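PDB 6JIG: GMP reductase from Trypanosoma brucei brucei, which probably catalyses the irreversible NADPH-dependent deamination of GMP to IMP and is allosterically regulated through its cystathionine-beta-synthase domain. Local coordinates for residues Met54-Glu59 / Lys396-Met401; Gln95-Glu100 / Ile177-Val182; Val284-Gly289 / Gly304-Lys309; Lys362-Gly367 / Glu465-Thr470. The protein carries 1 engineered substitution. All coordinates share one frame; numbering follows the deposited sequence.

Interaction 1: Met54-Glu59 / Lys396-Met401. With 5GP (guanosine-5'-monophosphate), chain B.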
# COMPACT_ATOMS: atom_id res chain seq x y z
N MET A 54 4.25 -33.90 -9.02
CA MET A 54 3.17 -33.14 -8.41
C MET A 54 2.01 -33.08 -9.39
O MET A 54 2.22 -33.01 -10.60
CB MET A 54 3.64 -31.72 -8.06
CG MET A 54 4.67 -31.71 -6.96
SD MET A 54 5.38 -30.06 -6.77
CE MET A 54 3.88 -29.15 -6.37
N ASP A 55 0.78 -33.09 -8.86
CA ASP A 55 -0.35 -33.11 -9.77
C ASP A 55 -0.63 -31.76 -10.40
O ASP A 55 -1.55 -31.66 -11.21
CB ASP A 55 -1.60 -33.68 -9.08
CG ASP A 55 -2.15 -32.80 -7.95
OD1 ASP A 55 -1.56 -31.75 -7.62
OD2 ASP A 55 -3.21 -33.19 -7.40
N THR A 56 0.17 -30.73 -10.09
CA THR A 56 0.13 -29.47 -10.82
C THR A 56 1.37 -29.26 -11.69
O THR A 56 1.54 -28.18 -12.26
CB THR A 56 -0.03 -28.29 -9.85
OG1 THR A 56 1.02 -28.32 -8.88
CG2 THR A 56 -1.37 -28.37 -9.13
N VAL A 57 2.24 -30.26 -11.81
CA VAL A 57 3.46 -30.10 -12.58
C VAL A 57 3.57 -31.14 -13.69
O VAL A 57 3.72 -30.79 -14.87
CB VAL A 57 4.71 -30.14 -11.67
CG1 VAL A 57 5.96 -30.10 -12.51
CG2 VAL A 57 4.70 -28.95 -10.69
N CYS A 58 3.49 -32.43 -13.36
CA CYS A 58 3.86 -33.47 -14.32
C CYS A 58 2.74 -34.48 -14.57
O CYS A 58 2.56 -35.43 -13.80
CB CYS A 58 5.13 -34.19 -13.86
SG CYS A 58 5.77 -35.33 -15.18
N GLU A 59 2.03 -34.30 -15.68
CA GLU A 59 1.28 -35.42 -16.26
C GLU A 59 1.86 -35.69 -17.65
O GLU A 59 3.04 -35.39 -17.88
CB GLU A 59 -0.22 -35.14 -16.24
CG GLU A 59 -0.72 -35.11 -14.76
CD GLU A 59 -2.23 -35.00 -14.58
OE1 GLU A 59 -2.69 -35.27 -13.45
OE2 GLU A 59 -2.95 -34.63 -15.53
N LYS A 396 -1.92 -20.21 -13.00
CA LYS A 396 -2.25 -21.62 -12.83
C LYS A 396 -2.03 -22.00 -11.37
O LYS A 396 -1.22 -21.39 -10.66
CB LYS A 396 -1.41 -22.53 -13.74
CG LYS A 396 -1.95 -22.69 -15.16
CD LYS A 396 -1.31 -23.89 -15.87
CE LYS A 396 -1.70 -23.94 -17.33
NZ LYS A 396 -1.31 -25.22 -17.96
N ILE A 397 -2.75 -23.03 -10.93
CA ILE A 397 -2.65 -23.50 -9.55
C ILE A 397 -1.37 -24.30 -9.37
O ILE A 397 -0.98 -25.09 -10.24
CB ILE A 397 -3.88 -24.33 -9.17
CG1 ILE A 397 -5.15 -23.47 -9.20
CG2 ILE A 397 -3.71 -24.98 -7.80
CD1 ILE A 397 -5.07 -22.25 -8.30
N ILE A 398 -0.69 -24.08 -8.24
CA ILE A 398 0.33 -24.99 -7.73
C ILE A 398 -0.06 -25.34 -6.29
O ILE A 398 -0.51 -24.47 -5.54
CB ILE A 398 1.75 -24.39 -7.80
CG1 ILE A 398 2.81 -25.46 -7.51
CG2 ILE A 398 1.90 -23.17 -6.87
CD1 ILE A 398 4.22 -24.92 -7.51
N ARG A 399 0.06 -26.62 -5.93
CA ARG A 399 -0.42 -27.04 -4.63
C ARG A 399 0.42 -28.19 -4.10
O ARG A 399 0.90 -29.04 -4.85
CB ARG A 399 -1.90 -27.43 -4.67
CG ARG A 399 -2.19 -28.71 -5.43
CD ARG A 399 -3.67 -28.83 -5.70
NE ARG A 399 -4.00 -30.07 -6.41
CZ ARG A 399 -5.20 -30.32 -6.93
NH1 ARG A 399 -6.17 -29.42 -6.81
NH2 ARG A 399 -5.42 -31.47 -7.56
N GLY A 400 0.59 -28.20 -2.77
CA GLY A 400 1.35 -29.26 -2.14
C GLY A 400 0.60 -30.58 -2.17
O GLY A 400 -0.63 -30.64 -2.09
N MET A 401 1.37 -31.67 -2.30
CA MET A 401 0.82 -33.02 -2.30
C MET A 401 0.44 -33.51 -0.91
O MET A 401 -0.22 -34.55 -0.79
CB MET A 401 1.81 -33.98 -2.96
CG MET A 401 2.10 -33.65 -4.43
SD MET A 401 0.67 -33.95 -5.52
CE MET A 401 0.94 -35.67 -5.95
P 5GP B . 9.64 -26.73 -5.56
O1P 5GP B . 10.27 -25.79 -4.53
O2P 5GP B . 8.22 -26.36 -5.92
O3P 5GP B . 10.52 -27.02 -6.75
O5' 5GP B . 9.61 -28.11 -4.76
C5' 5GP B . 8.87 -29.24 -5.20
C4' 5GP B . 9.04 -30.40 -4.24
O4' 5GP B . 8.32 -30.13 -3.02
C3' 5GP B . 8.48 -31.74 -4.70
O3' 5GP B . 9.31 -32.41 -5.64
C2' 5GP B . 8.29 -32.49 -3.37
O2' 5GP B . 9.49 -33.11 -2.92
C1' 5GP B . 7.98 -31.35 -2.39
N9 5GP B . 6.57 -31.30 -2.02
C8 5GP B . 5.50 -31.23 -2.83
N7 5GP B . 4.39 -31.16 -2.06
C5 5GP B . 4.79 -31.17 -0.76
C6 5GP B . 4.12 -31.12 0.45
O6 5GP B . 2.87 -31.03 0.47
N1 5GP B . 4.82 -31.16 1.60
C2 5GP B . 6.16 -31.25 1.59
N2 5GP B . 6.84 -31.29 2.76
N3 5GP B . 6.85 -31.29 0.42
C4 5GP B . 6.16 -31.26 -0.75
O HOH W 1 0.48 -30.53 -7.00
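The guanidinium of Arg399 turns an edge to the carboxylate of Asp55: OD2 of Asp55 lies in the guanidinium plane, 2.8 Å from NH2, while Thr56 CG2 flanks the arginine obliquely. The contact belongs to the TIM barrel of the IMPDH/GMPR family, where the loop following the first barrel strand meets strand 393-399 of the antiparallel sheet inserted after the eighth. Arg399 grips Asp55 side-on with two nitrogens, its NE reaching OD1 at 3.2 Å, and the two flat groups are inclined by 50°. NH2 comes to OD2 from above the carboxylate plane, whereas NE meets OD1 on its syn side. Helix 404-414 packs against both residues through Ala406.

Next to this salt bridge a water links the segments. It donates to Asp55 OD1 and to Arg399 O (2.6 Å), and accepts from Thr56 OG1 at 3.0 Å. With OG1 between the backbone N and the carbonyl carbon (chi1 56°), Thr56 sets its hydroxyl at this water and also close to Ile398, whose CG1 is 3.6 Å away. The thioethers complete the joint. Met54 curls at chi3 to bring CE near Ile398 CG1, and its CG packs on that of Met401. Asp55 N gives a weak bond to Met401 SD. The contact lies directly beside the bound GMP: Met54 SD is near its C5', Gly400 CA approaches the base oxygen O6, and Met401 N donates to N7 of the purine at 3.1 Å, with an N-H...N angle of 165°.

Interaction 2: Gln95-Glu100 / Ile177-Val182. With 5GP (guanosine-5'-monophosphate), chain C.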
# COMPACT_ATOMS: atom_id res chain seq x y z
N GLN A 95 6.17 -40.86 -29.55
CA GLN A 95 7.05 -41.15 -30.68
C GLN A 95 7.67 -42.52 -30.45
O GLN A 95 7.67 -43.04 -29.34
CB GLN A 95 8.13 -40.08 -30.84
CG GLN A 95 9.00 -39.88 -29.62
CD GLN A 95 9.72 -38.56 -29.65
OE1 GLN A 95 9.11 -37.49 -29.51
NE2 GLN A 95 11.03 -38.61 -29.88
N SER A 96 8.20 -43.09 -31.53
CA SER A 96 8.80 -44.42 -31.47
C SER A 96 9.66 -44.61 -32.71
O SER A 96 9.67 -43.76 -33.60
CB SER A 96 7.73 -45.51 -31.37
OG SER A 96 8.30 -46.75 -30.99
N PHE A 97 10.38 -45.72 -32.77
CA PHE A 97 11.01 -46.10 -34.04
C PHE A 97 10.05 -47.05 -34.75
O PHE A 97 9.43 -46.69 -35.76
CB PHE A 97 12.39 -46.71 -33.84
CG PHE A 97 13.05 -47.10 -35.13
CD1 PHE A 97 13.22 -46.17 -36.14
CD2 PHE A 97 13.46 -48.41 -35.36
CE1 PHE A 97 13.81 -46.52 -37.36
CE2 PHE A 97 14.05 -48.76 -36.57
CZ PHE A 97 14.23 -47.81 -37.57
N LEU A 98 9.89 -48.25 -34.21
CA LEU A 98 8.85 -49.17 -34.67
C LEU A 98 7.60 -48.94 -33.83
O LEU A 98 7.61 -49.18 -32.62
CB LEU A 98 9.32 -50.62 -34.54
CG LEU A 98 10.57 -51.06 -35.31
CD1 LEU A 98 10.75 -52.57 -35.15
CD2 LEU A 98 10.48 -50.70 -36.76
N ILE A 99 6.54 -48.47 -34.47
CA ILE A 99 5.27 -48.28 -33.77
C ILE A 99 4.59 -49.63 -33.64
O ILE A 99 4.23 -50.26 -34.65
CB ILE A 99 4.37 -47.28 -34.50
CG1 ILE A 99 5.09 -45.94 -34.68
CG2 ILE A 99 3.07 -47.08 -33.73
CD1 ILE A 99 4.44 -45.03 -35.72
N GLU A 100 4.40 -50.09 -32.40
CA GLU A 100 3.67 -51.32 -32.17
C GLU A 100 2.18 -51.03 -32.18
O GLU A 100 1.74 -49.94 -31.81
CB GLU A 100 4.09 -51.97 -30.85
CG GLU A 100 5.53 -52.47 -30.83
CD GLU A 100 5.84 -53.37 -29.63
OE1 GLU A 100 4.95 -53.54 -28.76
OE2 GLU A 100 6.97 -53.90 -29.56
N ILE A 177 14.63 -53.73 -39.23
CA ILE A 177 15.12 -52.71 -40.14
C ILE A 177 15.86 -51.64 -39.35
O ILE A 177 15.47 -51.27 -38.24
CB ILE A 177 13.96 -52.13 -40.96
CG1 ILE A 177 14.47 -51.21 -42.07
CG2 ILE A 177 12.99 -51.36 -40.06
CD1 ILE A 177 13.43 -50.95 -43.14
N SER A 178 16.96 -51.15 -39.92
CA SER A 178 17.75 -50.12 -39.28
C SER A 178 17.20 -48.75 -39.63
O SER A 178 16.35 -48.59 -40.51
CB SER A 178 19.22 -50.24 -39.70
OG SER A 178 19.42 -49.68 -40.99
N LEU A 179 17.69 -47.73 -38.91
CA LEU A 179 17.30 -46.36 -39.22
C LEU A 179 17.83 -45.94 -40.59
O LEU A 179 17.13 -45.25 -41.34
CB LEU A 179 17.81 -45.41 -38.13
CG LEU A 179 17.57 -43.92 -38.42
CD1 LEU A 179 16.08 -43.63 -38.47
CD2 LEU A 179 18.25 -43.03 -37.40
N GLU A 180 19.06 -46.35 -40.93
CA GLU A 180 19.60 -46.02 -42.25
C GLU A 180 18.81 -46.70 -43.36
O GLU A 180 18.57 -46.10 -44.41
CB GLU A 180 21.08 -46.40 -42.32
N GLU A 181 18.38 -47.94 -43.13
CA GLU A 181 17.67 -48.67 -44.18
C GLU A 181 16.28 -48.08 -44.42
O GLU A 181 15.87 -47.91 -45.58
CB GLU A 181 17.57 -50.16 -43.83
CG GLU A 181 16.80 -51.00 -44.87
CD GLU A 181 17.25 -50.78 -46.32
OE1 GLU A 181 18.44 -50.47 -46.56
OE2 GLU A 181 16.41 -50.91 -47.24
N VAL A 182 15.55 -47.77 -43.36
CA VAL A 182 14.22 -47.21 -43.57
C VAL A 182 14.32 -45.79 -44.12
O VAL A 182 13.47 -45.36 -44.91
CB VAL A 182 13.38 -47.29 -42.28
CG1 VAL A 182 13.72 -46.14 -41.31
CG2 VAL A 182 11.89 -47.33 -42.61
P 5GP C . 2.20 -37.78 -37.93
O1P 5GP C . 3.21 -37.44 -38.99
O2P 5GP C . 1.57 -39.15 -38.06
O3P 5GP C . 1.33 -36.64 -37.42
O5' 5GP C . 3.08 -38.10 -36.65
C5' 5GP C . 3.03 -39.41 -36.13
C4' 5GP C . 3.53 -39.46 -34.72
O4' 5GP C . 2.54 -40.19 -33.94
C3' 5GP C . 4.84 -40.23 -34.61
O3' 5GP C . 5.67 -39.69 -33.58
C2' 5GP C . 4.36 -41.64 -34.25
O2' 5GP C . 5.30 -42.47 -33.61
C1' 5GP C . 3.15 -41.33 -33.36
N9 5GP C . 2.20 -42.44 -33.33
C8 5GP C . 1.95 -43.19 -32.24
N7 5GP C . 1.08 -44.16 -32.56
C5 5GP C . 0.79 -44.04 -33.88
C6 5GP C . -0.03 -44.75 -34.74
O6 5GP C . -0.68 -45.73 -34.31
N1 5GP C . -0.12 -44.39 -36.02
C2 5GP C . 0.56 -43.34 -36.50
N2 5GP C . 0.43 -43.01 -37.81
N3 5GP C . 1.38 -42.60 -35.68
C4 5GP C . 1.50 -42.94 -34.37
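Phe97 points the edge of its ring at the start of helix 179-189. CE2 of Phe97 stands 3.3 Å from Ile177 O, and its CZ lies 3.7 Å from Ser178 O; both oxygens sit at the ring edge, near its plane, where they would face the slightly positive C-H groups. The ring gets there with Phe97 CG anti to the backbone N (chi1 180°) and beside the carbonyl carbon.

Apolar contacts add to these. Phe97 CE1 touches Leu179 CD1 at 3.8 Å and Val182 CG1 at 4.0 Å, while Leu98 CD2 rests against Ile177 CG2. Leu215 of helix 209-216 also packs on Phe97, and Leu98 is covered by Tyr205 and Val207 of strand 203-208. The contact thus lies in the CBS region inserted in the barrel chain, tying its entry segment to a helix of the second CBS repeat.

Hydrogen bonds stay within each segment. Ser178 is the N-cap of helix 179-189, its OG accepting from Glu181 N at 2.9 Å, and Ser96 OG donates to Leu98 O from above the carbonyl plane. No polar bond crosses between the segments.

A GMP bound in the CBS region is approached by Ile99, Gln95 and the backbone of Ser96. Ile99 lies against it, its CD1 3.4 Å from the ribose O2' and its CG2 3.7 Å from N7 of the base.

Interaction 3: Val284-Gly289 / Gly304-Lys309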
# COMPACT_ATOMS: atom_id res chain seq x y z
N VAL A 284 13.44 -52.47 -13.36
CA VAL A 284 13.72 -51.04 -13.53
C VAL A 284 14.36 -50.50 -12.26
O VAL A 284 14.17 -51.02 -11.16
CB VAL A 284 12.45 -50.21 -13.88
CG1 VAL A 284 11.77 -50.75 -15.16
CG2 VAL A 284 11.49 -50.16 -12.72
N ASP A 285 15.15 -49.44 -12.44
CA ASP A 285 15.78 -48.77 -11.30
C ASP A 285 14.73 -48.28 -10.31
O ASP A 285 13.67 -47.78 -10.70
CB ASP A 285 16.62 -47.60 -11.79
CG ASP A 285 18.01 -48.02 -12.25
OD1 ASP A 285 18.29 -49.24 -12.33
OD2 ASP A 285 18.81 -47.12 -12.56
N ILE A 286 15.05 -48.41 -9.03
CA ILE A 286 14.18 -48.00 -7.94
C ILE A 286 14.85 -46.81 -7.26
O ILE A 286 15.92 -46.95 -6.65
CB ILE A 286 13.93 -49.13 -6.93
CG1 ILE A 286 13.46 -50.41 -7.65
CG2 ILE A 286 12.90 -48.70 -5.88
CD1 ILE A 286 12.19 -50.21 -8.46
N ILE A 287 14.22 -45.64 -7.36
CA ILE A 287 14.64 -44.41 -6.67
C ILE A 287 13.78 -44.26 -5.43
O ILE A 287 12.61 -44.66 -5.43
CB ILE A 287 14.51 -43.20 -7.62
CG1 ILE A 287 15.38 -43.43 -8.87
CG2 ILE A 287 14.92 -41.86 -6.91
CD1 ILE A 287 15.12 -42.44 -10.00
N ALA A 288 14.37 -43.73 -4.35
CA ALA A 288 13.63 -43.61 -3.10
C ALA A 288 13.97 -42.30 -2.39
O ALA A 288 15.10 -41.81 -2.49
CB ALA A 288 13.93 -44.77 -2.15
N GLY A 289 12.99 -41.77 -1.68
CA GLY A 289 13.14 -40.56 -0.89
C GLY A 289 11.86 -40.34 -0.13
O GLY A 289 10.93 -41.16 -0.21
N GLY A 304 18.89 -51.20 -1.25
CA GLY A 304 18.95 -51.47 -2.67
C GLY A 304 18.59 -50.33 -3.60
O GLY A 304 18.49 -50.56 -4.81
N ALA A 305 18.40 -49.10 -3.09
CA ALA A 305 18.01 -47.99 -3.96
C ALA A 305 19.04 -47.75 -5.06
O ALA A 305 20.25 -47.72 -4.81
CB ALA A 305 17.83 -46.70 -3.14
N ASP A 306 18.54 -47.54 -6.28
CA ASP A 306 19.36 -47.13 -7.41
C ASP A 306 19.51 -45.62 -7.54
O ASP A 306 20.29 -45.15 -8.38
CB ASP A 306 18.76 -47.68 -8.71
CG ASP A 306 18.68 -49.19 -8.70
OD1 ASP A 306 19.75 -49.81 -8.71
OD2 ASP A 306 17.55 -49.74 -8.63
N GLY A 307 18.74 -44.85 -6.78
CA GLY A 307 18.89 -43.40 -6.74
C GLY A 307 18.21 -42.89 -5.49
O GLY A 307 17.33 -43.56 -4.93
N LEU A 308 18.63 -41.71 -5.03
CA LEU A 308 18.10 -41.10 -3.81
C LEU A 308 17.51 -39.74 -4.13
O LEU A 308 18.05 -39.00 -4.95
CB LEU A 308 19.19 -40.93 -2.74
CG LEU A 308 19.89 -42.21 -2.32
CD1 LEU A 308 21.09 -41.93 -1.42
CD2 LEU A 308 18.89 -43.12 -1.63
N LYS A 309 16.39 -39.42 -3.49
CA LYS A 309 15.78 -38.10 -3.67
C LYS A 309 15.93 -37.34 -2.36
O LYS A 309 15.50 -37.83 -1.31
CB LYS A 309 14.31 -38.20 -4.12
CG LYS A 309 13.77 -36.85 -4.65
CD LYS A 309 12.80 -37.01 -5.84
CE LYS A 309 11.47 -37.65 -5.41
NZ LYS A 309 10.78 -36.85 -4.31
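Asp306 clasps the backbone of Ile286 at both ends. Its OD2 accepts from Ile286 N at 2.9 Å through the anti lone pair, in a nearly straight bond (171°), and its own N donates to Ile286 O at 2.7 Å. The same OD2 forms a salt bridge with Lys276. Farther along, Ala288 N donates to Gly307 O at 3.0 Å, and Lys309 N to Ala288 O at 2.9 Å, the regular bonding of parallel strands. These are the fifth and sixth strands of the TIM barrel, joined by helix 294-302 in a right-handed beta-alpha-beta crossover.

Packing follows the two faces of the sheet. On the inner one, Ile287 lays CG2 over Gly307 O (3.6 Å), and Lys309 sends its bent chain to salt bridges with Asp351 and Asp259 and a hydrogen bond with Asn290; Asp351 in turn binds the substrate GMP. On the outer face, Ala288 and Leu308 both lie against Leu300 of helix 294-302, and Ala288 CB comes within 4.5 Å of Ala305 CB.

At the strand entrance the carboxylates of Asp285 and Asp306 are stacked, with planes 17° apart and OD1 of the first 3.8 Å from OD2 of the second. If both are ionised they would probably repel each other, a cost that Lys276 and Ile286 N on Asp306, together with Ser40 OG and Asn42 N on Asp285 OD2, may offset.

Interaction 4: Lys362-Gly367 / Glu465-Thr470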
# COMPACT_ATOMS: atom_id res chain seq x y z
N LYS A 362 24.34 -24.47 -7.90
CA LYS A 362 24.78 -24.77 -6.54
C LYS A 362 24.46 -26.21 -6.17
O LYS A 362 25.27 -26.88 -5.52
CB LYS A 362 24.13 -23.80 -5.55
CG LYS A 362 24.49 -22.33 -5.81
CD LYS A 362 23.72 -21.37 -4.85
CE LYS A 362 23.82 -19.93 -5.34
NZ LYS A 362 23.14 -18.99 -4.37
N ALA A 363 23.27 -26.68 -6.53
CA ALA A 363 22.89 -28.05 -6.18
C ALA A 363 23.84 -29.06 -6.81
O ALA A 363 24.31 -29.99 -6.14
CB ALA A 363 21.44 -28.31 -6.61
N ILE A 364 24.14 -28.89 -8.10
CA ILE A 364 25.10 -29.78 -8.77
C ILE A 364 26.48 -29.63 -8.15
O ILE A 364 27.17 -30.63 -7.90
CB ILE A 364 25.14 -29.48 -10.29
CG1 ILE A 364 23.75 -29.58 -10.92
CG2 ILE A 364 26.12 -30.41 -10.98
CD1 ILE A 364 23.10 -30.96 -10.77
N GLY A 365 26.92 -28.39 -7.90
CA GLY A 365 28.18 -28.18 -7.21
C GLY A 365 28.25 -28.82 -5.84
O GLY A 365 29.33 -29.23 -5.39
N ALA A 366 27.12 -28.91 -5.13
CA ALA A 366 27.11 -29.58 -3.84
C ALA A 366 27.05 -31.10 -3.95
O ALA A 366 26.98 -31.79 -2.92
CB ALA A 366 25.93 -29.07 -3.00
N GLY A 367 27.08 -31.66 -5.16
CA GLY A 367 27.13 -33.10 -5.34
C GLY A 367 25.92 -33.73 -6.00
O GLY A 367 25.98 -34.93 -6.30
N GLU A 465 33.00 -33.01 -13.20
CA GLU A 465 33.96 -31.94 -12.91
C GLU A 465 33.32 -30.84 -12.07
O GLU A 465 33.97 -30.26 -11.19
CB GLU A 465 34.52 -31.36 -14.20
CG GLU A 465 35.59 -32.21 -14.87
CD GLU A 465 36.12 -31.59 -16.16
OE1 GLU A 465 36.03 -30.35 -16.31
OE2 GLU A 465 36.63 -32.35 -17.01
N MET A 466 32.06 -30.51 -12.35
CA MET A 466 31.36 -29.51 -11.55
C MET A 466 31.28 -29.95 -10.10
O MET A 466 31.50 -29.16 -9.17
CB MET A 466 29.96 -29.27 -12.13
CG MET A 466 29.16 -28.18 -11.43
SD MET A 466 29.97 -26.58 -11.55
CE MET A 466 28.71 -25.50 -10.87
N GLN A 467 30.97 -31.22 -9.87
CA GLN A 467 30.86 -31.74 -8.51
C GLN A 467 32.21 -31.76 -7.82
O GLN A 467 32.31 -31.49 -6.62
CB GLN A 467 30.23 -33.13 -8.53
CG GLN A 467 28.82 -33.13 -9.10
CD GLN A 467 28.34 -34.53 -9.43
OE1 GLN A 467 29.15 -35.43 -9.67
NE2 GLN A 467 27.03 -34.71 -9.46
N ARG A 468 33.28 -32.07 -8.56
CA ARG A 468 34.60 -32.16 -7.92
C ARG A 468 35.23 -30.79 -7.69
O ARG A 468 35.88 -30.57 -6.67
CB ARG A 468 35.54 -33.03 -8.77
N ARG A 469 35.02 -29.85 -8.61
CA ARG A 469 35.77 -28.60 -8.59
C ARG A 469 35.08 -27.48 -7.83
O ARG A 469 35.75 -26.52 -7.42
CB ARG A 469 36.05 -28.14 -10.02
CG ARG A 469 37.17 -28.93 -10.67
CD ARG A 469 37.27 -28.74 -12.18
NE ARG A 469 38.11 -29.82 -12.71
CZ ARG A 469 38.40 -30.02 -13.99
NH1 ARG A 469 37.94 -29.19 -14.91
NH2 ARG A 469 39.17 -31.04 -14.35
N THR A 470 33.77 -27.55 -7.64
CA THR A 470 33.06 -26.42 -7.05
C THR A 470 33.50 -26.18 -5.61
O THR A 470 33.68 -27.12 -4.83
CB THR A 470 31.55 -26.63 -7.13
OG1 THR A 470 31.13 -26.49 -8.50
CG2 THR A 470 30.80 -25.58 -6.29
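Ile364 and Met466 cross at about a right angle, CG2 of the isoleucine resting on CG of the methionine at 3.8 Å. Met466 CG is anti to the backbone N (chi1 -177°), which places it against Ile364 CG2, and a bend at chi2 then turns the sulfur. Gln467 is straighter. Its CG, anti to the carbonyl carbon (chi1 -62°), lies 3.2 Å from Ile364 O, and the extended chain beyond runs past Gly367. NE2 stands near Gly367 O at an angle too poor for a bond and is hydrogen-bonded instead to Ala368 O and Asp369 OD1.

The backbones come close, with the CA atoms of Gly365 and Gln467 4.6 Å apart, and Gly365, having no CB, leaves room for Thr470 CG2. The contact brings the end of helix 357-365, which precedes the last strand of the TIM barrel, against helix 463-469 near the C-terminus. Gly367, with positive phi, closes the barrel helix in a Schellman motif. Leu451 and Met455 of helix 440-457 extend the apolar patch beyond Ile364 and Met466 respectively.

Thr470 turns its side chain toward Gly365, CB 3.7 Å from the glycine CA. Its OG1 donates to Met466 O at 2.8 Å and also bonds to Ser458 OG. Thr470 N reaches the same Met466 carbonyl from the opposite face of its plane.

Interactions 1, 3 and 4 all belong to the TIM barrel and its attachments, whereas interaction 2 lies in the CBS region, its centre about 35 Å from that of interaction 1. Interaction 3 joins two strands of the buried barrel wall, mostly by backbone bonds; interaction 4, also buried, joins a barrel helix to a C-terminal one without a hydrogen bond between the two segments. Interactions 1 and 2 are only partly buried and each lies beside a GMP, but the first combines a salt bridge, a water and thioethers, while the second is apolar apart from ring-edge carbonyl contacts. Along the chain interactions 2 and 3 are nested inside interaction 1, and interaction 4 crosses it.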